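Local coordinates for cellulosomal scaffoldin adaptor protein B (Acetivibrio cellulolyticus, PDB 4WI0), which carries type II cohesin modules, the third of which binds the X-dockerin module of the scaffoldin ScaA, helping to assemble the cellulosome, at the interface of chains A and B. Residues are numbered along the deposited sequence; one frame, centred on the assembly and turned at random. Chains: chain A, Cellulosomal scaffoldin adaptor protein B; chain B, Cellulosomal scaffoldin.

The interface of chains A and B. Residues chain A 35-36, 79, 90, 92, 94; chain B 116, 139.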
# COMPACT_ATOMS: atom_id res chain seq x y z
N TYR A 35 -0.48 8.28 3.99
CA TYR A 35 0.21 7.85 5.21
C TYR A 35 -0.47 6.62 5.78
O TYR A 35 -1.64 6.36 5.51
CB TYR A 35 0.19 8.98 6.27
CG TYR A 35 -1.16 9.11 6.92
CD1 TYR A 35 -1.50 8.34 8.02
CD2 TYR A 35 -2.12 9.95 6.39
CE1 TYR A 35 -2.75 8.42 8.60
CE2 TYR A 35 -3.38 10.04 6.96
CZ TYR A 35 -3.70 9.27 8.06
OH TYR A 35 -4.94 9.34 8.64
N GLN A 36 0.28 5.86 6.57
CA GLN A 36 -0.27 4.89 7.51
C GLN A 36 0.57 5.04 8.78
O GLN A 36 1.80 5.10 8.71
CB GLN A 36 -0.17 3.45 6.99
CG GLN A 36 -0.73 2.41 7.94
CD GLN A 36 -0.79 1.00 7.37
OE1 GLN A 36 -0.21 0.71 6.32
NE2 GLN A 36 -1.46 0.11 8.09
N GLN A 79 -8.89 4.45 6.32
CA GLN A 79 -9.10 3.23 7.07
C GLN A 79 -8.66 3.36 8.52
O GLN A 79 -7.75 4.11 8.84
CB GLN A 79 -8.35 2.08 6.40
CG GLN A 79 -8.87 1.82 5.00
CD GLN A 79 -8.40 0.50 4.46
OE1 GLN A 79 -9.15 -0.48 4.46
NE2 GLN A 79 -7.16 0.45 4.00
N ASN A 90 -4.53 2.25 14.44
CA ASN A 90 -3.85 2.19 13.16
C ASN A 90 -4.70 2.93 12.16
O ASN A 90 -5.85 2.57 11.94
CB ASN A 90 -3.62 0.74 12.73
CG ASN A 90 -2.67 0.63 11.55
OD1 ASN A 90 -3.08 0.81 10.40
ND2 ASN A 90 -1.40 0.33 11.83
N SER A 92 -4.95 5.15 8.37
CA SER A 92 -4.42 5.22 7.06
C SER A 92 -5.38 6.02 6.18
O SER A 92 -6.59 5.82 6.26
CB SER A 92 -4.24 3.82 6.50
OG SER A 92 -3.69 3.87 5.21
N SER A 94 -5.15 7.75 1.92
CA SER A 94 -4.33 7.89 0.73
C SER A 94 -5.14 8.19 -0.52
O SER A 94 -6.33 7.93 -0.56
CB SER A 94 -3.51 6.62 0.47
OG SER A 94 -4.34 5.54 0.12
N PHE B 116 -7.42 -5.54 5.80
CA PHE B 116 -6.46 -4.46 5.98
C PHE B 116 -5.85 -4.46 7.38
O PHE B 116 -6.54 -4.68 8.37
CB PHE B 116 -7.09 -3.10 5.72
CG PHE B 116 -6.09 -1.98 5.58
CD1 PHE B 116 -5.30 -1.88 4.44
CD2 PHE B 116 -5.94 -1.03 6.58
CE1 PHE B 116 -4.38 -0.86 4.31
CE2 PHE B 116 -5.01 -0.00 6.45
CZ PHE B 116 -4.23 0.08 5.31
N LEU B 139 -0.86 -0.55 3.75
CA LEU B 139 -1.05 0.48 2.72
C LEU B 139 -0.18 0.24 1.47
O LEU B 139 -0.58 0.62 0.37
CB LEU B 139 -0.78 1.88 3.28
CG LEU B 139 -1.09 3.07 2.36
CD1 LEU B 139 -2.49 2.98 1.78
CD2 LEU B 139 -0.92 4.38 3.12
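Strands 32-40, 76-80 and 88-95 of chain A present side chains to the N-terminal turn of helix 139-146 of chain B and to the loop residue B:Phe116, which follows helix 106-113. This is part of a type II cohesin-dockerin interface, in which the sheet face of the cohesin receives the two helices of the calcium-binding dockerin.

A:Gln36 bridges the start of helix 139-146 and the aromatic ring of the loop residue B:Phe116. With CG anti to the backbone N (chi1 180°) and an extended chain, it runs antiparallel alongside B:Leu139 and carries its amide to the start of the helix. There the backbone N of B:Leu139 donates to the amide oxygen OE1 of A:Gln36 at 2.9 Å, the donor tilted 32° from the carbonyl plane. The amide nitrogen NE2 of A:Gln36 in turn donates to OD1 of A:Asn90 at 2.9 Å, on a lone pair of OD1 and within the plane of the A:Asn90 carbonyl. By holding NE2, this bond would set the amide flip that turns OE1 toward the first backbone N-H of the helix.

B:Phe116 reaches between A:Gln36 and A:Gln79. The amide of A:Gln79 covers one ring face, its CD lying 3.6 Å from CG of B:Phe116 and offset toward the rim, with the amide plane turned 40° from the ring. NE2 lies over the middle of the ring, modelled so close that its exact spacing is doubtful, while OE1 runs out past the rim toward CB. From the other side of the ring plane, NE2 of A:Gln36 comes to the CE2-CZ rim, 3.9 Å from CE2 of B:Phe116. CE2 also packs at 3.9 Å from CB of A:Ser92.

The isobutyl group of B:Leu139 lies across the cohesin strands, with both methyls against OG of A:Ser92. CD1 meets OG of A:Ser94 at 3.6 Å, while CD2 turns toward the backbone carbonyl of A:Tyr35 and CB of A:Gln36. The hydroxyl OG of A:Ser92 donates to O of A:Tyr35 over a long 3.2 Å.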